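PDB 5OCM: NAD_Gly3P_dh, NAD-dependent glycerol-3-phosphate dehydrogenase from Streptosporangium roseum, which binds NADP+ and acts as an imine reductase, probably using NADPH to convert imines to amines. Local coordinates for residues Ser68-Ala71 / Ala72-Val76; Gly137-Ala140 / Ala141-His145; Gly160-His163 / Gly164-Ser167; Ala172-Gly175 / Ile176-Thr180. All coordinates share one frame; numbering follows the deposited sequence.

Contact 1 of 4, residues Ser68-Ala71 / Ala72-Val76; sequences SDHA and AVRAV. With NAP (NADP nicotinamide-adenine-dinucleotide phosphate), chain G.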
loop_
_atom_site.group_PDB
_atom_site.type_symbol
_atom_site.label_atom_id
_atom_site.label_comp_id
_atom_site.label_asym_id
_atom_site.label_seq_id
_atom_site.Cartn_x
_atom_site.Cartn_y
_atom_site.Cartn_z
ATOM N N SER A 68 -7.535 -25.257 -3.773
ATOM C CA SER A 68 -6.212 -24.624 -3.723
ATOM C C SER A 68 -5.820 -23.961 -5.076
ATOM O O SER A 68 -5.536 -22.776 -5.120
ATOM C CB SER A 68 -5.167 -25.667 -3.284
ATOM O OG SER A 68 -5.279 -26.771 -4.210
ATOM N N ASP A 69 -5.861 -24.712 -6.160
ATOM C CA ASP A 69 -5.371 -24.213 -7.445
ATOM C C ASP A 69 -6.080 -24.893 -8.597
ATOM O O ASP A 69 -6.941 -25.728 -8.390
ATOM C CB ASP A 69 -3.839 -24.392 -7.527
ATOM C CG ASP A 69 -3.416 -25.869 -7.427
ATOM O OD1 ASP A 69 -4.229 -26.841 -7.634
ATOM O OD2 ASP A 69 -2.204 -26.064 -7.233
ATOM N N HIS A 70 -5.702 -24.513 -9.795
ATOM C CA HIS A 70 -6.327 -24.974 -11.030
ATOM C C HIS A 70 -6.308 -26.498 -11.158
ATOM O O HIS A 70 -7.277 -27.127 -11.628
ATOM C CB HIS A 70 -5.594 -24.363 -12.235
ATOM C CG HIS A 70 -6.237 -24.670 -13.559
ATOM N ND1 HIS A 70 -5.628 -25.410 -14.549
ATOM C CD2 HIS A 70 -7.435 -24.307 -14.056
ATOM C CE1 HIS A 70 -6.383 -25.362 -15.646
ATOM N NE2 HIS A 70 -7.553 -24.884 -15.299
ATOM N N ALA A 71 -5.180 -27.111 -10.775
ATOM C CA ALA A 71 -5.071 -28.584 -10.827
ATOM C C ALA A 71 -6.161 -29.251 -9.945
ATOM O O ALA A 71 -6.796 -30.215 -10.376
ATOM C CB ALA A 71 -3.687 -29.071 -10.418
ATOM N N ALA A 72 -6.367 -28.707 -8.751
ATOM C CA ALA A 72 -7.449 -29.148 -7.898
ATOM C C ALA A 72 -8.825 -28.913 -8.458
ATOM O O ALA A 72 -9.719 -29.804 -8.382
ATOM C CB ALA A 72 -7.308 -28.508 -6.488
ATOM N N VAL A 73 -9.016 -27.755 -9.094
ATOM C CA VAL A 73 -10.278 -27.435 -9.734
ATOM C C VAL A 73 -10.594 -28.515 -10.799
ATOM O O VAL A 73 -11.700 -29.041 -10.835
ATOM C CB VAL A 73 -10.246 -26.070 -10.422
ATOM C CG1 VAL A 73 -11.476 -25.865 -11.338
ATOM C CG2 VAL A 73 -10.201 -24.974 -9.377
ATOM N N ARG A 74 -9.618 -28.808 -11.639
ATOM C CA ARG A 74 -9.817 -29.804 -12.707
ATOM C C ARG A 74 -10.111 -31.191 -12.097
ATOM O O ARG A 74 -11.012 -31.881 -12.573
ATOM C CB ARG A 74 -8.600 -29.898 -13.655
ATOM C CG ARG A 74 -8.450 -28.653 -14.588
ATOM C CD ARG A 74 -7.627 -28.779 -15.876
ATOM N NE ARG A 74 -6.783 -29.962 -16.009
ATOM C CZ ARG A 74 -5.556 -30.123 -15.456
ATOM N NH1 ARG A 74 -5.004 -29.190 -14.656
ATOM N NH2 ARG A 74 -4.895 -31.271 -15.659
ATOM N N ALA A 75 -9.400 -31.561 -11.047
ATOM C CA ALA A 75 -9.649 -32.828 -10.370
ATOM C C ALA A 75 -11.101 -32.918 -9.856
ATOM O O ALA A 75 -11.729 -33.975 -9.989
ATOM C CB ALA A 75 -8.668 -33.047 -9.215
ATOM N N VAL A 76 -11.627 -31.838 -9.283
ATOM C CA VAL A 76 -12.990 -31.855 -8.737
ATOM C C VAL A 76 -14.015 -31.833 -9.864
ATOM O O VAL A 76 -15.009 -32.575 -9.825
ATOM C CB VAL A 76 -13.199 -30.702 -7.751
ATOM C CG1 VAL A 76 -14.653 -30.601 -7.361
ATOM C CG2 VAL A 76 -12.353 -30.911 -6.500
HETATM P PA NAP G . -6.752 -24.038 2.196
HETATM O O1A NAP G . -7.139 -23.788 3.652
HETATM O O2A NAP G . -5.383 -24.535 2.104
HETATM O O5B NAP G . -7.793 -25.048 1.443
HETATM C C5B NAP G . -7.392 -25.723 0.255
HETATM C C4B NAP G . -8.645 -26.456 -0.161
HETATM O O4B NAP G . -8.496 -27.067 -1.430
HETATM C C3B NAP G . -9.105 -27.572 0.829
HETATM O O3B NAP G . -10.547 -27.621 0.935
HETATM C C2B NAP G . -8.559 -28.830 0.123
HETATM O O2B NAP G . -9.164 -30.067 0.542
HETATM C C1B NAP G . -8.829 -28.474 -1.313
HETATM N N9A NAP G . -8.063 -29.256 -2.266
HETATM C C8A NAP G . -6.754 -29.213 -2.532
HETATM N N7A NAP G . -6.423 -30.076 -3.481
HETATM C C5A NAP G . -7.566 -30.701 -3.829
HETATM C C6A NAP G . -7.933 -31.731 -4.784
HETATM N N6A NAP G . -6.957 -32.298 -5.594
HETATM N N1A NAP G . -9.207 -32.180 -4.789
HETATM C C2A NAP G . -10.165 -31.643 -4.003
HETATM N N3A NAP G . -9.919 -30.663 -3.110
HETATM C C4A NAP G . -8.652 -30.187 -3.023
HETATM O O3 NAP G . -6.788 -22.757 1.273
HETATM P PN NAP G . -7.830 -21.502 1.477
HETATM O O1N NAP G . -7.157 -20.443 2.250
HETATM O O2N NAP G . -9.257 -22.019 1.721
HETATM O O5D NAP G . -7.692 -21.021 -0.060
HETATM C C5D NAP G . -8.549 -21.615 -1.039
HETATM C C4D NAP G . -8.470 -20.744 -2.276
HETATM O O4D NAP G . -8.981 -19.388 -1.923
HETATM C C3D NAP G . -7.026 -20.656 -2.810
HETATM O O3D NAP G . -7.016 -20.633 -4.249
HETATM C C2D NAP G . -6.602 -19.296 -2.231
HETATM O O2D NAP G . -5.527 -18.627 -2.910
HETATM C C1D NAP G . -7.946 -18.521 -2.300
HETATM N N1N NAP G . -8.009 -17.390 -1.397
HETATM C C2N NAP G . -7.826 -17.543 -0.101
HETATM C C3N NAP G . -7.858 -16.436 0.768
HETATM C C7N NAP G . -7.589 -16.528 2.223
HETATM O O7N NAP G . -7.509 -15.431 2.818
HETATM N N7N NAP G . -7.432 -17.686 2.801
HETATM C C4N NAP G . -8.152 -15.164 0.249
HETATM C C5N NAP G . -8.444 -15.072 -1.108
HETATM C C6N NAP G . -8.362 -16.210 -1.892
HETATM P P2B NAP G . -8.587 -30.831 1.830
HETATM O O1X NAP G . -9.204 -30.150 3.007
HETATM O O2X NAP G . -9.027 -32.219 1.511
HETATM O O3X NAP G . -7.066 -30.786 1.664
#
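Asp69 and Ala72 start helix 70-77 with an N-cap bond: Ala72 N donates to Asp69 OD1 over 3.0 Å, nearly straight and close to the C-O axis of the carboxylate. Asp69 can reach back over the first turn because its CG sits between the backbone N and the carbonyl carbon (chi1 61°). The main chain then settles into i to i+4 bonds, Val73 N to Asp69 O, Arg74 N to His70 O at 2.9 Å, and Ala75 N to Ala71 O.

The second kind of interaction is a CH-pi contact. Arg74 CG lies over one face of the His70 imidazole, 4.1 Å from the ring centroid and 20° off its normal, while Arg74 CD is 3.6 Å from His70 CE1. A bend at chi3 returns the guanidinium toward the ring, its plane turned 38° from the imidazole. His70 NE2 has a separate, weak hydrogen bond to Thr103 OG1.

The third kind joins the helix to NADP. Ala72 CB lies 3.5 Å from C5A of the cofactor and Val76 CG2 3.4 Å from its C2A, both against the same adenine face. At the loop end, Ser68 O is 2.7 Å from the ribose hydroxyl O3D. Elsewhere the cofactor is hydrogen-bonded by Asn33, Arg34 and Ser35.

The chemistry implies a division of labour: aliphatic carbons of the helix pack against one face of the adenine, polar residues of other segments supply hydrogen bonds, and the Asp69 cap, whose negative charge would suit the helix N-terminus, ties down the first turn beside the cofactor.

Contact 2 of 4, residues Gly137-Ala140 / Ala141-His145; sequences GPEA and AYEAH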
loop_
_atom_site.group_PDB
_atom_site.type_symbol
_atom_site.label_atom_id
_atom_site.label_comp_id
_atom_site.label_asym_id
_atom_site.label_seq_id
_atom_site.Cartn_x
_atom_site.Cartn_y
_atom_site.Cartn_z
ATOM N N GLY A 137 -17.327 -13.118 -16.838
ATOM C CA GLY A 137 -18.127 -14.139 -17.567
ATOM C C GLY A 137 -19.365 -13.458 -18.102
ATOM O O GLY A 137 -19.411 -12.232 -18.206
ATOM N N PRO A 138 -20.375 -14.240 -18.468
ATOM C CA PRO A 138 -21.575 -13.607 -19.107
ATOM C C PRO A 138 -22.313 -12.708 -18.187
ATOM O O PRO A 138 -22.634 -13.090 -17.039
ATOM C CB PRO A 138 -22.446 -14.792 -19.528
ATOM C CG PRO A 138 -21.714 -16.013 -19.146
ATOM C CD PRO A 138 -20.433 -15.720 -18.451
ATOM N N GLU A 139 -22.571 -11.488 -18.636
ATOM C CA GLU A 139 -23.214 -10.495 -17.762
ATOM C C GLU A 139 -24.572 -10.957 -17.292
ATOM O O GLU A 139 -24.946 -10.724 -16.152
ATOM C CB GLU A 139 -23.321 -9.150 -18.481
ATOM C CG GLU A 139 -23.797 -8.072 -17.558
ATOM C CD GLU A 139 -23.598 -6.648 -18.106
ATOM O OE1 GLU A 139 -23.658 -6.495 -19.353
ATOM O OE2 GLU A 139 -23.443 -5.695 -17.282
ATOM N N ALA A 140 -25.309 -11.650 -18.149
ATOM C CA ALA A 140 -26.656 -12.095 -17.764
ATOM C C ALA A 140 -26.609 -13.078 -16.623
ATOM O O ALA A 140 -27.478 -13.042 -15.755
ATOM C CB ALA A 140 -27.331 -12.735 -18.956
ATOM N N ALA A 141 -25.605 -13.967 -16.595
ATOM C CA ALA A 141 -25.462 -14.907 -15.469
ATOM C C ALA A 141 -25.071 -14.195 -14.187
ATOM O O ALA A 141 -25.589 -14.520 -13.126
ATOM C CB ALA A 141 -24.489 -15.999 -15.832
ATOM N N TYR A 142 -24.189 -13.201 -14.284
ATOM C CA TYR A 142 -23.843 -12.397 -13.103
ATOM C C TYR A 142 -25.112 -11.741 -12.565
ATOM O O TYR A 142 -25.416 -11.819 -11.355
ATOM C CB TYR A 142 -22.824 -11.334 -13.439
ATOM C CG TYR A 142 -22.557 -10.363 -12.310
ATOM C CD1 TYR A 142 -21.622 -10.661 -11.330
ATOM C CD2 TYR A 142 -23.250 -9.140 -12.229
ATOM C CE1 TYR A 142 -21.365 -9.757 -10.289
ATOM C CE2 TYR A 142 -23.014 -8.248 -11.181
ATOM C CZ TYR A 142 -22.056 -8.576 -10.218
ATOM O OH TYR A 142 -21.792 -7.731 -9.169
ATOM N N GLU A 143 -25.846 -11.076 -13.445
ATOM C CA GLU A 143 -27.100 -10.370 -13.034
ATOM C C GLU A 143 -28.116 -11.324 -12.413
ATOM O O GLU A 143 -28.740 -10.992 -11.386
ATOM C CB GLU A 143 -27.704 -9.538 -14.215
ATOM C CG GLU A 143 -26.908 -8.216 -14.455
ATOM C CD GLU A 143 -27.270 -7.488 -15.737
ATOM O OE1 GLU A 143 -27.932 -8.109 -16.627
ATOM O OE2 GLU A 143 -26.837 -6.310 -15.857
ATOM N N ALA A 144 -28.251 -12.514 -12.964
ATOM C CA ALA A 144 -29.207 -13.509 -12.417
ATOM C C ALA A 144 -28.824 -13.997 -11.028
ATOM O O ALA A 144 -29.694 -14.338 -10.262
ATOM C CB ALA A 144 -29.339 -14.709 -13.334
ATOM N N HIS A 145 -27.537 -14.077 -10.701
ATOM C CA HIS A 145 -27.109 -14.664 -9.420
ATOM C C HIS A 145 -26.487 -13.668 -8.449
ATOM O O HIS A 145 -26.192 -14.028 -7.322
ATOM C CB HIS A 145 -26.162 -15.845 -9.702
ATOM C CG HIS A 145 -26.847 -16.967 -10.385
ATOM N ND1 HIS A 145 -27.661 -17.850 -9.712
ATOM C CD2 HIS A 145 -26.992 -17.261 -11.698
ATOM C CE1 HIS A 145 -28.216 -18.688 -10.568
ATOM N NE2 HIS A 145 -27.878 -18.309 -11.791
#
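Pro138 and Tyr142 close the first turn of helix 139-149: Tyr142 N donates to Pro138 O at 3.2 Å, in the carbonyl plane, and the same oxygen takes a weak, strongly bent bond from Ala141 N. One turn on, Glu143 N meets Glu139 O at 2.9 Å with a nearly linear N-H (172°), and Ala144 N pairs with Ala140 O.

Among the side chains, Pro138 CG lies 4.3 Å from Ala141 CB, an apolar contact. Glu139 and Glu143 face the same side of the helix. Glu139 has CG trans to its N (chi1 -172°), whereas Glu143 has CG trans to its carbonyl carbon, and both chains then extend. This brings Glu139 OE2 within 3.7 Å of Glu143 OE2, the carboxylate planes turned 25° apart. Two like charges this close would probably raise each other's proton affinity somewhat.

A second shell fixes the turn. Gly137 has backbone angles that call for glycine; its O accepts from Tyr158 OH, and the Tyr142 ring meets that of Tyr158. Pro138 rests on Leu115 and Ala141 on Thr113, both of strand 113-120.

Buried Tyr142 thus turns inward while the glutamates lie at the surface, as expected of an amphipathic helix in a beta-alpha-beta crossover; here helix 139-149 links the parallel neighbouring strands 131-136 and 155-160 at the edge of the Rossmann-type sheet.

Contact 3 of 4, residues Gly160-His163 / Gly164-Ser167; sequences GADH and GLSS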
loop_
_atom_site.group_PDB
_atom_site.type_symbol
_atom_site.label_atom_id
_atom_site.label_comp_id
_atom_site.label_asym_id
_atom_site.label_seq_id
_atom_site.Cartn_x
_atom_site.Cartn_y
_atom_site.Cartn_z
ATOM N N GLY A 160 -16.497 -7.902 -16.573
ATOM C CA GLY A 160 -16.650 -8.004 -18.039
ATOM C C GLY A 160 -16.758 -9.428 -18.448
ATOM O O GLY A 160 -16.700 -10.359 -17.625
ATOM N N ALA A 161 -16.924 -9.600 -19.758
ATOM C CA ALA A 161 -17.194 -10.917 -20.358
ATOM C C ALA A 161 -16.043 -11.907 -20.438
ATOM O O ALA A 161 -16.248 -13.113 -20.407
ATOM C CB ALA A 161 -17.756 -10.670 -21.780
ATOM N N ASP A 162 -14.812 -11.412 -20.583
ATOM C CA ASP A 162 -13.661 -12.286 -20.591
ATOM C C ASP A 162 -13.402 -12.896 -19.234
ATOM O O ASP A 162 -12.984 -12.203 -18.303
ATOM C CB ASP A 162 -12.400 -11.510 -21.098
ATOM C CG ASP A 162 -11.081 -12.249 -20.855
ATOM O OD1 ASP A 162 -10.990 -13.506 -20.815
ATOM O OD2 ASP A 162 -10.070 -11.523 -20.707
ATOM N N HIS A 163 -13.547 -14.210 -19.138
ATOM C CA HIS A 163 -13.373 -14.951 -17.882
ATOM C C HIS A 163 -12.012 -14.740 -17.250
ATOM O O HIS A 163 -11.905 -14.782 -16.042
ATOM C CB HIS A 163 -13.598 -16.428 -18.114
ATOM C CG HIS A 163 -15.024 -16.790 -18.405
ATOM N ND1 HIS A 163 -15.520 -16.874 -19.687
ATOM C CD2 HIS A 163 -16.043 -17.104 -17.580
ATOM C CE1 HIS A 163 -16.777 -17.255 -19.649
ATOM N NE2 HIS A 163 -17.130 -17.370 -18.368
ATOM N N GLY A 164 -10.959 -14.514 -18.053
ATOM C CA GLY A 164 -9.625 -14.251 -17.531
ATOM C C GLY A 164 -9.410 -12.965 -16.828
ATOM O O GLY A 164 -8.392 -12.780 -16.146
ATOM N N LEU A 165 -10.332 -12.016 -16.917
ATOM C CA LEU A 165 -10.108 -10.661 -16.309
ATOM C C LEU A 165 -10.004 -10.762 -14.830
ATOM O O LEU A 165 -9.212 -10.026 -14.229
ATOM C CB LEU A 165 -11.259 -9.713 -16.641
ATOM C CG LEU A 165 -11.186 -9.022 -18.003
ATOM C CD1 LEU A 165 -12.552 -8.330 -18.255
ATOM C CD2 LEU A 165 -9.997 -8.074 -18.069
ATOM N N SER A 166 -10.838 -11.608 -14.178
ATOM C CA SER A 166 -10.828 -11.715 -12.744
ATOM C C SER A 166 -9.435 -12.056 -12.215
ATOM O O SER A 166 -8.941 -11.423 -11.247
ATOM C CB SER A 166 -11.872 -12.734 -12.260
ATOM O OG SER A 166 -13.169 -12.215 -12.475
ATOM N N SER A 167 -8.772 -13.013 -12.862
ATOM C CA SER A 167 -7.437 -13.437 -12.478
ATOM C C SER A 167 -6.360 -12.404 -12.740
ATOM O O SER A 167 -5.399 -12.253 -11.972
ATOM C CB SER A 167 -7.115 -14.781 -13.170
ATOM O OG SER A 167 -7.889 -15.790 -12.515
HETATM O O HOH W 1 -10.211 -15.111 -13.966
#
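Asp162 reaches Gly164 because a chi1 of 167° sets its CG opposite the backbone N, which carries the carboxylate over the turn, and Leu165, with CG trans to its carbonyl carbon, lays its branch across the same aspartate. The motif is a type I beta turn from Asp162 to Leu165, with an Asx turn inside it, leading into helix 165-192. Leu165 N closes the turn on Asp162 O at 3.0 Å, coming from 44° above the carbonyl plane. Gly164 N gives the capping bond to Asp162 OD1 at 2.9 Å, descending on the carboxylate from 67° out of its plane.

OD1 also forms a salt bridge with Arg101 NE, whereas Asp162 OD2 lies 3.8 Å from Leu165 CG. With an alanine at Asp162, Gly164 N would probably lose its acceptor and Arg101 its charge partner, freeing the turn to flex. Outside the turn, His163 NE2 is hydrogen-bonded to Tyr114 O, and Ser166 OG to Ser136 OG. Leu165 CD1 comes within 4.1 Å of Gly160 CA. A water bridges the helix start, donating to His163 O at 2.7 Å and accepting from Ser167 N at 2.8 Å.

Contact 4 of 4, residues Ala172-Gly175 / Ile176-Thr180; sequences ALLG and IMWGT. With 9RH (2,2,2-trifluoromethyl acetophenone hydrate), chain X.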
loop_
_atom_site.group_PDB
_atom_site.type_symbol
_atom_site.label_atom_id
_atom_site.label_comp_id
_atom_site.label_asym_id
_atom_site.label_seq_id
_atom_site.Cartn_x
_atom_site.Cartn_y
_atom_site.Cartn_z
ATOM N N ALA A 172 -2.649 -8.759 -10.027
ATOM C CA ALA A 172 -2.184 -7.354 -9.971
ATOM C C ALA A 172 -2.450 -6.762 -8.611
ATOM O O ALA A 172 -1.582 -6.129 -8.023
ATOM C CB ALA A 172 -2.875 -6.499 -11.060
ATOM N N LEU A 173 -3.646 -6.999 -8.078
ATOM C CA LEU A 173 -4.018 -6.528 -6.727
ATOM C C LEU A 173 -3.225 -7.225 -5.644
ATOM O O LEU A 173 -2.733 -6.562 -4.711
ATOM C CB LEU A 173 -5.534 -6.685 -6.535
ATOM C CG LEU A 173 -6.424 -5.784 -7.402
ATOM C CD1 LEU A 173 -7.836 -6.289 -7.222
ATOM C CD2 LEU A 173 -6.294 -4.314 -7.042
ATOM N N LEU A 174 -3.028 -8.540 -5.750
ATOM C CA LEU A 174 -2.256 -9.245 -4.721
ATOM C C LEU A 174 -0.814 -8.747 -4.684
ATOM O O LEU A 174 -0.226 -8.644 -3.602
ATOM C CB LEU A 174 -2.317 -10.766 -4.934
ATOM C CG LEU A 174 -3.729 -11.380 -4.808
ATOM C CD1 LEU A 174 -3.643 -12.886 -5.035
ATOM C CD2 LEU A 174 -4.334 -11.088 -3.481
ATOM N N GLY A 175 -0.238 -8.402 -5.830
ATOM C CA GLY A 175 1.087 -7.772 -5.855
ATOM C C GLY A 175 1.174 -6.543 -4.968
ATOM O O GLY A 175 2.180 -6.323 -4.267
ATOM N N ILE A 176 0.112 -5.755 -4.979
ATOM C CA ILE A 176 0.012 -4.555 -4.137
ATOM C C ILE A 176 -0.007 -4.944 -2.673
ATOM O O ILE A 176 0.643 -4.290 -1.829
ATOM C CB ILE A 176 -1.179 -3.614 -4.522
ATOM C CG1 ILE A 176 -1.084 -3.247 -5.983
ATOM C CG2 ILE A 176 -1.153 -2.369 -3.673
ATOM C CD1 ILE A 176 -2.313 -2.464 -6.474
ATOM N N MET A 177 -0.763 -5.976 -2.346
ATOM C CA MET A 177 -0.784 -6.475 -0.972
ATOM C C MET A 177 0.642 -6.827 -0.483
ATOM O O MET A 177 1.053 -6.420 0.619
ATOM C CB MET A 177 -1.738 -7.645 -0.806
ATOM C CG MET A 177 -1.670 -8.284 0.562
ATOM S SD MET A 177 -2.750 -9.732 0.730
ATOM C CE MET A 177 -1.862 -10.849 -0.354
ATOM N N TRP A 178 1.385 -7.589 -1.270
ATOM C CA TRP A 178 2.763 -7.964 -0.825
ATOM C C TRP A 178 3.681 -6.739 -0.754
ATOM O O TRP A 178 4.478 -6.637 0.205
ATOM C CB TRP A 178 3.382 -9.104 -1.627
ATOM C CG TRP A 178 2.573 -10.347 -1.566
ATOM C CD1 TRP A 178 2.159 -11.011 -0.435
ATOM C CD2 TRP A 178 2.008 -11.056 -2.674
ATOM N NE1 TRP A 178 1.358 -12.065 -0.776
ATOM C CE2 TRP A 178 1.231 -12.109 -2.137
ATOM C CE3 TRP A 178 2.075 -10.886 -4.035
ATOM C CZ2 TRP A 178 0.545 -12.984 -2.931
ATOM C CZ3 TRP A 178 1.386 -11.752 -4.839
ATOM C CH2 TRP A 178 0.605 -12.783 -4.280
ATOM N N GLY A 179 3.534 -5.824 -1.705
ATOM C CA GLY A 179 4.383 -4.627 -1.743
ATOM C C GLY A 179 4.162 -3.791 -0.477
ATOM O O GLY A 179 5.100 -3.311 0.160
ATOM N N THR A 180 2.880 -3.645 -0.115
ATOM C CA THR A 180 2.467 -2.834 1.034
ATOM C C THR A 180 2.825 -3.576 2.344
ATOM O O THR A 180 3.409 -2.977 3.269
ATOM C CB THR A 180 0.970 -2.531 0.986
ATOM O OG1 THR A 180 0.646 -1.852 -0.245
ATOM C CG2 THR A 180 0.549 -1.699 2.159
HETATM O O1 9RH X . -2.731 -15.398 0.152
HETATM C C1 9RH X . -3.574 -14.812 -0.796
HETATM O O2 9RH X . -2.913 -14.268 -1.900
HETATM C C2 9RH X . -4.535 -13.830 -0.143
HETATM C C3 9RH X . -4.419 -13.522 1.205
HETATM C C4 9RH X . -5.209 -12.541 1.774
HETATM C C5 9RH X . -6.151 -11.884 1.020
HETATM C C6 9RH X . -6.287 -12.195 -0.306
HETATM C C7 9RH X . -5.479 -13.156 -0.898
HETATM C C8 9RH X . -4.302 -16.013 -1.320
HETATM F F1 9RH X . -3.410 -16.882 -1.792
HETATM F F2 9RH X . -5.201 -15.674 -2.290
HETATM F F3 9RH X . -4.929 -16.547 -0.289
#
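Leu173, Leu174 and Gly175 offer their carbonyls to Met177 N, Trp178 N and Gly179 N in regular i to i+4 bonds, the one between Trp178 N and Leu174 O spanning 3.0 Å. The side chains gather round the Trp178 indole. Leu174 CB makes an off-centre CH-pi contact with its six-membered ring, 4.1 Å from the centroid and 30° off the normal. Leu174 O and Met177 CE both stand over one indole face, displaced toward the rim. A turn at the end of the methionine chain (chi3 69°) brings CE there and within 4.0 Å of Leu174 CD2.

These groups also meet the bound trifluoroacetophenone hydrate: Leu174 CD2 is 3.5 Å from C7 of its ring, Met177 SD 3.9 Å from C4, and Trp178 CZ2 3.8 Å from the hydrate oxygen O2. Across the dimer, Trp178 NE1 is hydrogen-bonded to His238 ND1 of the second subunit, and Tyr279 of that subunit meets the indole.

With an alanine in place of Trp178, Leu174 CB and Met177 CE would probably lose the surface they rest on, and His238 of the second subunit its indole partner. Further along the helix, Thr180 OG1 bonds to Thr180 OG1 of the second subunit. The arrangement is that of an active-site cleft in the imine reductase and beta-hydroxyacid dehydrogenase fold, lined by the long interdomain helix 165-192 of one subunit and closed by helices of its partner.

The four contacts follow one another along the chain, each within a single continuous segment. Contacts 1 and 2 belong to crossover helices of the Rossmann-type domain, their centres about 23 Å apart, one beside the cofactor and one beside the outermost strand 155-160. Contact 3 lies about 13 Å from contact 2, centre to centre, and touches it: Gly137 N and Gly160 O are a probable hydrogen bond 2.9 Å long, and His163 packs on Gly137 and Pro138. Contacts 3 and 4 share helix 165-192, their centres about 19 Å apart. That helix therefore leads from the edge of the nucleotide-binding domain to the ligand pocket at the dimer interface.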